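Local coordinates for protein Csc2 (Thermofilum pendens, PDB 4TXD) that carries a bound zinc ion and probably binds CRISPR RNA as a Cas7-family backbone subunit of a type I-D interference complex, at residues 280-293 / 314-328. Numbering follows the deposited sequence.
Sequences VEILGVKAGKYAST and LKERLEKLGFTPVDN
The ring of Phe323 is sandwiched between Lys286, whose CB sits 3.6 Å from the ring centroid over one face, and Leu318, whose CD2 covers the opposite face. At the ring's edge, in plane, comes the carbonyl carbon of Gly284, where the lack of a side chain lets strand and ring draw close; Ser292 OG, hydrogen-bonded to Glu54 OE1, meets the edge at CE1 (3.2 Å). Cut back to an alanine, Phe323 would probably give up the CH-pi contact with Lys286 CB and open a gap between it and Leu318 CD2. Lys286 is fully extended, CG anti to the backbone N (chi1 -170°), and this carries NZ across to Leu321 O, 2.6 Å away and almost in line with the carbonyl. That oxygen belongs to the last turn of helix 307-321, whose carbonyl end the lysine's charge probably suits; Gly322 follows with positive phi in a Schellman motif, where a side chain would jam against the preceding carbonyl oxygen. Past this turn, strand 324-325 joins the edge of the antiparallel sheet of this Cas7-type, RRM-like protein: Val285 and Thr324 form a hydrogen-bonded pair, with Thr324 N 2.8 Å from Val285 O. A classic bulge, Leu283 and Gly284 both opposite Val56, adds a residue to strand 277-288 without breaking it. Leu283 crosses Leu314 at about a right angle, CD1 to CD2, and its CB meets Leu318 CD1 at 3.9 Å, branched apolar chains filling the space between helix and strand. Beyond, Val326 lies alongside Ile282, CB to CG2 4.0 Å, and Asn328's amide stands in for a backbone acceptor: Ile282 N donates to OD1 from above the amide plane (2.8 Å, N-H...O 169°), while ND2 reaches Val280 O through a water.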
ATOM      1  N   VAL A 280      -2.091   8.229  -9.699  1.00 26.05           N
ATOM      2  CA  VAL A 280      -2.687   6.930  -9.470  1.00 20.21           C
ATOM      3  C   VAL A 280      -4.184   7.072  -9.468  1.00 26.12           C
ATOM      4  O   VAL A 280      -4.714   8.014  -8.879  1.00 35.03           O
ATOM      5  CB  VAL A 280      -2.223   6.313  -8.119  1.00 27.65           C
ATOM      6  CG1 VAL A 280      -2.905   4.971  -7.880  1.00 28.90           C
ATOM      7  CG2 VAL A 280      -0.685   6.175  -8.081  1.00 21.53           C
ATOM      8  N   GLU A 281      -4.874   6.156 -10.127  1.00 26.67           N
ATOM      9  CA  GLU A 281      -6.334   6.138 -10.100  0.62 33.96           C
ATOM     10  C   GLU A 281      -6.861   4.774  -9.702  1.00 26.60           C
ATOM     11  O   GLU A 281      -6.493   3.768 -10.306  1.00 26.71           O
ATOM     12  CB  GLU A 281      -6.913   6.500 -11.464  0.62 32.89           C
ATOM     13  CG  GLU A 281      -6.366   7.752 -12.079  0.62 31.92           C
ATOM     14  CD  GLU A 281      -6.726   7.824 -13.544  0.62 42.56           C
ATOM     15  OE1 GLU A 281      -5.895   7.412 -14.386  0.62 23.84           O
ATOM     16  OE2 GLU A 281      -7.855   8.264 -13.844  0.62 34.86           O
ATOM     17  N   ILE A 282      -7.733   4.739  -8.695  1.00 26.98           N
ATOM     18  CA  ILE A 282      -8.420   3.496  -8.339  1.00 23.67           C
ATOM     19  C   ILE A 282      -9.558   3.290  -9.338  1.00 29.07           C
ATOM     20  O   ILE A 282     -10.357   4.204  -9.560  1.00 31.06           O
ATOM     21  CB  ILE A 282      -8.999   3.525  -6.895  1.00 23.94           C
ATOM     22  CG1 ILE A 282      -7.966   4.060  -5.895  1.00 31.01           C
ATOM     23  CG2 ILE A 282      -9.549   2.153  -6.503  1.00 25.38           C
ATOM     24  CD1 ILE A 282      -6.763   3.153  -5.703  1.00 31.94           C
ATOM     25  N   LEU A 283      -9.646   2.117  -9.927  1.00 23.50           N
ATOM     26  CA  LEU A 283     -10.691   1.825 -10.872  1.00 29.54           C
ATOM     27  C   LEU A 283     -11.822   0.972 -10.332  1.00 35.57           C
ATOM     28  O   LEU A 283     -12.926   1.069 -10.779  1.00 29.71           O
ATOM     29  CB  LEU A 283     -10.140   1.161 -12.110  1.00 26.37           C
ATOM     30  CG  LEU A 283      -9.133   1.967 -12.904  1.00 26.45           C
ATOM     31  CD1 LEU A 283      -8.803   1.239 -14.167  1.00 30.93           C
ATOM     32  CD2 LEU A 283      -9.646   3.340 -13.207  1.00 30.39           C
ATOM     33  N   GLY A 284     -11.528   0.114  -9.388  1.00 27.53           N
ATOM     34  CA  GLY A 284     -12.557  -0.804  -8.935  1.00 28.88           C
ATOM     35  C   GLY A 284     -12.139  -1.722  -7.812  1.00 40.13           C
ATOM     36  O   GLY A 284     -10.947  -1.991  -7.621  1.00 27.59           O
ATOM     37  N   VAL A 285     -13.129  -2.195  -7.062  1.00 31.36           N
ATOM     38  CA  VAL A 285     -12.896  -3.171  -6.000  1.00 29.58           C
ATOM     39  C   VAL A 285     -13.846  -4.359  -6.126  1.00 30.51           C
ATOM     40  O   VAL A 285     -14.904  -4.261  -6.738  1.00 29.87           O
ATOM     41  CB  VAL A 285     -13.065  -2.551  -4.593  1.00 33.10           C
ATOM     42  CG1 VAL A 285     -12.074  -1.423  -4.380  1.00 29.52           C
ATOM     43  CG2 VAL A 285     -14.503  -2.055  -4.398  1.00 26.29           C
ATOM     44  N   LYS A 286     -13.453  -5.488  -5.553  1.00 26.39           N
ATOM     45  CA  LYS A 286     -14.305  -6.664  -5.513  1.00 30.69           C
ATOM     46  C   LYS A 286     -13.960  -7.527  -4.305  1.00 37.14           C
ATOM     47  O   LYS A 286     -12.796  -7.862  -4.086  1.00 31.69           O
ATOM     48  CB  LYS A 286     -14.172  -7.488  -6.792  1.00 30.89           C
ATOM     49  CG  LYS A 286     -15.209  -8.590  -6.894  1.00 37.43           C
ATOM     50  CD  LYS A 286     -14.960  -9.514  -8.065  1.00 35.32           C
ATOM     51  CE  LYS A 286     -16.023 -10.601  -8.122  1.00 50.70           C
ATOM     52  NZ  LYS A 286     -15.863 -11.474  -9.313  1.00 55.47           N
ATOM     53  N   ALA A 287     -14.975  -7.886  -3.527  1.00 31.91           N
ATOM     54  CA  ALA A 287     -14.787  -8.789  -2.397  1.00 34.69           C
ATOM     55  C   ALA A 287     -15.036 -10.231  -2.833  1.00 34.01           C
ATOM     56  O   ALA A 287     -15.903 -10.498  -3.663  1.00 40.00           O
ATOM     57  CB  ALA A 287     -15.718  -8.401  -1.238  1.00 32.06           C
ATOM     58  N   GLY A 288     -14.273 -11.166  -2.284  1.00 35.94           N
ATOM     59  CA  GLY A 288     -14.449 -12.561  -2.638  1.00 37.51           C
ATOM     60  C   GLY A 288     -13.560 -13.499  -1.856  1.00 36.54           C
ATOM     61  O   GLY A 288     -12.593 -13.074  -1.219  1.00 36.55           O
ATOM     62  N   LYS A 289     -13.897 -14.782  -1.896  1.00 37.30           N
ATOM     63  CA  LYS A 289     -13.081 -15.797  -1.266  1.00 42.28           C
ATOM     64  C   LYS A 289     -11.813 -15.989  -2.071  1.00 40.85           C
ATOM     65  O   LYS A 289     -10.727 -16.126  -1.510  1.00 39.17           O
ATOM     66  CB  LYS A 289     -13.845 -17.116  -1.145  1.00 53.47           C
ATOM     67  CG  LYS A 289     -13.024 -18.239  -0.542  1.00 65.83           C
ATOM     68  CD  LYS A 289     -13.853 -19.500  -0.350  1.00 70.84           C
ATOM     69  CE  LYS A 289     -13.010 -20.627   0.227  1.00 66.61           C
ATOM     70  NZ  LYS A 289     -13.807 -21.869   0.425  1.00 87.19           N
ATOM     71  N   TYR A 290     -11.957 -15.989  -3.392  1.00 41.45           N
ATOM     72  CA  TYR A 290     -10.813 -16.122  -4.287  1.00 40.48           C
ATOM     73  C   TYR A 290     -10.689 -14.920  -5.223  1.00 37.12           C
ATOM     74  O   TYR A 290     -11.682 -14.276  -5.564  1.00 48.61           O
ATOM     75  CB  TYR A 290     -10.916 -17.404  -5.107  1.00 39.22           C
ATOM     76  CG  TYR A 290     -10.983 -18.672  -4.277  1.00 58.07           C
ATOM     77  CD1 TYR A 290      -9.861 -19.151  -3.609  1.00 51.44           C
ATOM     78  CD2 TYR A 290     -12.165 -19.396  -4.172  1.00 55.66           C
ATOM     79  CE1 TYR A 290      -9.917 -20.311  -2.854  1.00 65.44           C
ATOM     80  CE2 TYR A 290     -12.230 -20.558  -3.419  1.00 65.43           C
ATOM     81  CZ  TYR A 290     -11.103 -21.011  -2.765  1.00 67.21           C
ATOM     82  OH  TYR A 290     -11.162 -22.164  -2.015  1.00 80.14           O
ATOM     83  N   ALA A 291      -9.461 -14.624  -5.629  1.00 34.30           N
ATOM     84  CA  ALA A 291      -9.197 -13.513  -6.535  1.00 33.15           C
ATOM     85  C   ALA A 291      -9.801 -13.794  -7.905  1.00 35.13           C
ATOM     86  O   ALA A 291      -9.861 -14.940  -8.337  1.00 37.63           O
ATOM     87  CB  ALA A 291      -7.701 -13.272  -6.653  1.00 33.95           C
ATOM     88  N   SER A 292     -10.244 -12.750  -8.589  1.00 33.80           N
ATOM     89  CA  SER A 292     -10.866 -12.938  -9.886  1.00 33.42           C
ATOM     90  C   SER A 292      -9.918 -12.587 -11.035  1.00 36.56           C
ATOM     91  O   SER A 292     -10.176 -12.946 -12.183  1.00 31.92           O
ATOM     92  CB  SER A 292     -12.145 -12.107  -9.974  1.00 33.33           C
ATOM     93  OG  SER A 292     -11.865 -10.731  -9.781  1.00 46.00           O
ATOM     94  N   THR A 293      -8.813 -11.911 -10.733  1.00 27.56           N
ATOM     95  CA  THR A 293      -7.893 -11.485 -11.797  1.00 26.69           C
ATOM     96  C   THR A 293      -6.487 -11.215 -11.248  1.00 37.34           C
ATOM     97  O   THR A 293      -6.242 -11.417 -10.061  1.00 26.06           O
ATOM     98  CB  THR A 293      -8.438 -10.234 -12.537  1.00 28.80           C
ATOM     99  OG1 THR A 293      -7.636  -9.973 -13.696  1.00 32.98           O
ATOM    100  CG2 THR A 293      -8.471  -9.001 -11.638  1.00 28.91           C
ATOM    101  N   LEU A 314     -10.187  -1.579 -19.543  1.00 32.33           N
ATOM    102  CA  LEU A 314     -10.145  -2.070 -18.189  1.00 32.69           C
ATOM    103  C   LEU A 314     -11.471  -1.883 -17.457  1.00 30.38           C
ATOM    104  O   LEU A 314     -11.936  -2.758 -16.818  1.00 31.30           O
ATOM    105  CB  LEU A 314      -9.033  -1.364 -17.446  1.00 28.05           C
ATOM    106  CG  LEU A 314      -8.203  -2.167 -16.480  1.00 42.11           C
ATOM    107  CD1 LEU A 314      -7.977  -3.584 -16.916  1.00 30.66           C
ATOM    108  CD2 LEU A 314      -6.893  -1.468 -16.208  1.00 30.31           C
ATOM    109  N   LYS A 315     -12.048  -0.709 -17.568  1.00 32.44           N
ATOM    110  CA  LYS A 315     -13.330  -0.448 -16.976  1.00 35.51           C
ATOM    111  C   LYS A 315     -14.369  -1.433 -17.447  1.00 39.92           C
ATOM    112  O   LYS A 315     -15.146  -1.886 -16.670  1.00 35.88           O
ATOM    113  CB  LYS A 315     -13.768   0.968 -17.235  1.00 41.98           C
ATOM    114  CG  LYS A 315     -12.970   1.972 -16.449  1.00 42.89           C
ATOM    115  CD  LYS A 315     -13.642   3.309 -16.437  1.00 41.48           C
ATOM    116  CE  LYS A 315     -12.735   4.372 -15.883  1.00 57.17           C
ATOM    117  NZ  LYS A 315     -13.263   5.751 -15.936  1.00 59.48           N
ATOM    118  N   GLU A 316     -14.357  -1.784 -18.721  1.00 37.85           N
ATOM    119  CA  GLU A 316     -15.276  -2.782 -19.217  1.00 38.44           C
ATOM    120  C   GLU A 316     -14.967  -4.156 -18.652  1.00 38.52           C
ATOM    121  O   GLU A 316     -15.842  -4.873 -18.264  1.00 33.68           O
ATOM    122  CB  GLU A 316     -15.261  -2.864 -20.731  1.00 37.97           C
ATOM    123  CG  GLU A 316     -15.378  -1.548 -21.452  1.00 53.98           C
ATOM    124  CD  GLU A 316     -15.439  -1.717 -22.953  1.00 68.25           C
ATOM    125  OE1 GLU A 316     -15.001  -2.750 -23.472  1.00 73.27           O
ATOM    126  OE2 GLU A 316     -15.936  -0.824 -23.613  1.00 64.18           O
ATOM    127  N   ARG A 317     -13.704  -4.517 -18.629  1.00 29.91           N
ATOM    128  CA  ARG A 317     -13.310  -5.810 -18.129  1.00 29.16           C
ATOM    129  C   ARG A 317     -13.654  -5.972 -16.656  1.00 36.89           C
ATOM    130  O   ARG A 317     -14.086  -7.012 -16.237  1.00 31.19           O
ATOM    131  CB  ARG A 317     -11.830  -6.040 -18.350  1.00 35.35           C
ATOM    132  CG  ARG A 317     -11.318  -7.344 -17.831  1.00 31.47           C
ATOM    133  CD  ARG A 317     -11.701  -8.495 -18.716  1.00 40.31           C
ATOM    134  NE  ARG A 317     -11.106  -9.716 -18.265  1.00 39.34           N
ATOM    135  CZ  ARG A 317     -11.749 -10.862 -18.095  1.00 65.89           C
ATOM    136  NH1 ARG A 317     -13.044 -10.970 -18.341  1.00 45.50           N
ATOM    137  NH2 ARG A 317     -11.086 -11.913 -17.659  1.00 52.43           N
ATOM    138  N   LEU A 318     -13.466  -4.921 -15.895  1.00 28.22           N
ATOM    139  CA  LEU A 318     -13.731  -4.985 -14.488  1.00 34.97           C
ATOM    140  C   LEU A 318     -15.227  -5.169 -14.254  1.00 42.33           C
ATOM    141  O   LEU A 318     -15.622  -5.887 -13.397  1.00 34.72           O
ATOM    142  CB  LEU A 318     -13.199  -3.760 -13.774  1.00 25.10           C
ATOM    143  CG  LEU A 318     -11.669  -3.678 -13.727  1.00 29.52           C
ATOM    144  CD1 LEU A 318     -11.203  -2.476 -12.979  1.00 27.06           C
ATOM    145  CD2 LEU A 318     -11.052  -4.917 -13.151  1.00 28.76           C
ATOM    146  N   GLU A 319     -16.029  -4.514 -15.060  1.00 38.25           N
ATOM    147  CA  GLU A 319     -17.474  -4.676 -14.952  1.00 40.21           C
ATOM    148  C   GLU A 319     -17.870  -6.120 -15.217  1.00 38.88           C
ATOM    149  O   GLU A 319     -18.610  -6.721 -14.434  1.00 41.68           O
ATOM    150  CB  GLU A 319     -18.211  -3.747 -15.912  1.00 47.90           C
ATOM    151  CG  GLU A 319     -19.727  -3.810 -15.759  1.00 50.70           C
ATOM    152  CD  GLU A 319     -20.450  -2.948 -16.771  1.00 76.88           C
ATOM    153  OE1 GLU A 319     -21.135  -3.518 -17.647  1.00106.86           O
ATOM    154  OE2 GLU A 319     -20.334  -1.704 -16.690  1.00 83.57           O
ATOM    155  N   LYS A 320     -17.358  -6.689 -16.303  1.00 35.67           N
ATOM    156  CA  LYS A 320     -17.633  -8.087 -16.605  1.00 33.47           C
ATOM    157  C   LYS A 320     -17.158  -9.028 -15.496  1.00 47.02           C
ATOM    158  O   LYS A 320     -17.725 -10.107 -15.307  1.00 44.74           O
ATOM    159  CB  LYS A 320     -16.991  -8.495 -17.932  1.00 47.07           C
ATOM    160  CG  LYS A 320     -17.478  -7.703 -19.130  1.00 61.75           C
ATOM    161  CD  LYS A 320     -17.191  -8.448 -20.427  1.00 82.38           C
ATOM    162  CE  LYS A 320     -17.276  -7.530 -21.640  1.00 80.48           C
ATOM    163  NZ  LYS A 320     -16.111  -6.599 -21.716  1.00 97.80           N
ATOM    164  N   LEU A 321     -16.122  -8.623 -14.765  1.00 39.48           N
ATOM    165  CA  LEU A 321     -15.559  -9.458 -13.704  1.00 39.53           C
ATOM    166  C   LEU A 321     -16.334  -9.325 -12.393  1.00 38.15           C
ATOM    167  O   LEU A 321     -16.080 -10.063 -11.442  1.00 37.95           O
ATOM    168  CB  LEU A 321     -14.083  -9.111 -13.474  1.00 41.23           C
ATOM    169  CG  LEU A 321     -13.088  -9.749 -14.447  1.00 35.38           C
ATOM    170  CD1 LEU A 321     -11.668  -9.277 -14.158  1.00 34.79           C
ATOM    171  CD2 LEU A 321     -13.181 -11.255 -14.373  1.00 42.14           C
ATOM    172  N   GLY A 322     -17.264  -8.377 -12.345  1.00 37.77           N
ATOM    173  CA  GLY A 322     -18.107  -8.206 -11.179  1.00 43.32           C
ATOM    174  C   GLY A 322     -17.543  -7.233 -10.165  1.00 46.90           C
ATOM    175  O   GLY A 322     -17.925  -7.265  -8.997  1.00 39.49           O
ATOM    176  N   PHE A 323     -16.627  -6.378 -10.614  1.00 34.12           N
ATOM    177  CA  PHE A 323     -16.053  -5.323  -9.782  1.00 33.16           C
ATOM    178  C   PHE A 323     -17.008  -4.151  -9.604  1.00 35.21           C
ATOM    179  O   PHE A 323     -17.745  -3.794 -10.519  1.00 38.37           O
ATOM    180  CB  PHE A 323     -14.744  -4.799 -10.394  1.00 39.53           C
ATOM    181  CG  PHE A 323     -13.527  -5.607 -10.041  1.00 26.70           C
ATOM    182  CD1 PHE A 323     -13.337  -6.882 -10.563  1.00 32.04           C
ATOM    183  CD2 PHE A 323     -12.547  -5.064  -9.216  1.00 26.24           C
ATOM    184  CE1 PHE A 323     -12.204  -7.626 -10.242  1.00 29.89           C
ATOM    185  CE2 PHE A 323     -11.414  -5.790  -8.890  1.00 22.79           C
ATOM    186  CZ  PHE A 323     -11.238  -7.078  -9.399  1.00 26.58           C
ATOM    187  N   THR A 324     -16.972  -3.544  -8.423  1.00 29.29           N
ATOM    188  CA  THR A 324     -17.676  -2.302  -8.176  1.00 37.65           C
ATOM    189  C   THR A 324     -16.785  -1.144  -8.558  1.00 42.83           C
ATOM    190  O   THR A 324     -15.692  -1.004  -8.008  1.00 34.68           O
ATOM    191  CB  THR A 324     -18.075  -2.156  -6.703  1.00 33.07           C
ATOM    192  OG1 THR A 324     -18.889  -3.270  -6.324  1.00 37.71           O
ATOM    193  CG2 THR A 324     -18.813  -0.850  -6.475  1.00 33.96           C
ATOM    194  N   PRO A 325     -17.243  -0.309  -9.503  1.00 38.53           N
ATOM    195  CA  PRO A 325     -16.427   0.815  -9.959  1.00 36.80           C
ATOM    196  C   PRO A 325     -16.127   1.744  -8.814  1.00 41.34           C
ATOM    197  O   PRO A 325     -16.927   1.842  -7.888  1.00 40.29           O
ATOM    198  CB  PRO A 325     -17.310   1.500 -11.015  1.00 42.21           C
ATOM    199  CG  PRO A 325     -18.690   1.025 -10.722  1.00 49.69           C
ATOM    200  CD  PRO A 325     -18.544  -0.365 -10.192  1.00 41.18           C
ATOM    201  N   VAL A 326     -14.971   2.393  -8.859  1.00 32.31           N
ATOM    202  CA  VAL A 326     -14.653   3.418  -7.882  1.00 29.94           C
ATOM    203  C   VAL A 326     -14.427   4.739  -8.588  1.00 39.69           C
ATOM    204  O   VAL A 326     -13.687   4.811  -9.571  1.00 38.81           O
ATOM    205  CB  VAL A 326     -13.410   3.055  -7.059  1.00 29.56           C
ATOM    206  CG1 VAL A 326     -12.966   4.249  -6.212  1.00 26.93           C
ATOM    207  CG2 VAL A 326     -13.680   1.822  -6.199  1.00 27.62           C
ATOM    208  N   ASP A 327     -15.089   5.778  -8.089  1.00 33.90           N
ATOM    209  CA  ASP A 327     -14.896   7.130  -8.575  1.00 40.45           C
ATOM    210  C   ASP A 327     -13.725   7.759  -7.838  1.00 34.32           C
ATOM    211  O   ASP A 327     -13.879   8.270  -6.727  1.00 35.58           O
ATOM    212  CB  ASP A 327     -16.167   7.959  -8.374  1.00 43.74           C
ATOM    213  CG  ASP A 327     -16.124   9.291  -9.100  1.00 44.82           C
ATOM    214  OD1 ASP A 327     -17.178   9.690  -9.641  1.00 50.76           O
ATOM    215  OD2 ASP A 327     -15.054   9.946  -9.126  1.00 43.75           O
ATOM    216  N   ASN A 328     -12.554   7.728  -8.468  1.00 39.67           N
ATOM    217  CA  ASN A 328     -11.327   8.182  -7.832  1.00 37.07           C
ATOM    218  C   ASN A 328     -11.439   9.610  -7.328  1.00 39.25           C
ATOM    219  O   ASN A 328     -10.895   9.945  -6.284  1.00 31.17           O
ATOM    220  CB  ASN A 328     -10.146   8.060  -8.799  1.00 37.05           C
ATOM    221  CG  ASN A 328      -8.809   8.169  -8.100  1.00 37.27           C
ATOM    222  OD1 ASN A 328      -8.303   7.186  -7.554  1.00 31.33           O
ATOM    223  ND2 ASN A 328      -8.227   9.367  -8.105  1.00 33.91           N
TER
HETATM  224  O   HOH W   1      -5.635  10.218  -7.606  1.00 29.11           O
HETATM  225  O   HOH W   2     -11.771   6.022 -11.133  1.00 39.62           O
HETATM  226  O   HOH W   3      -8.689 -11.104 -15.904  1.00 44.99           O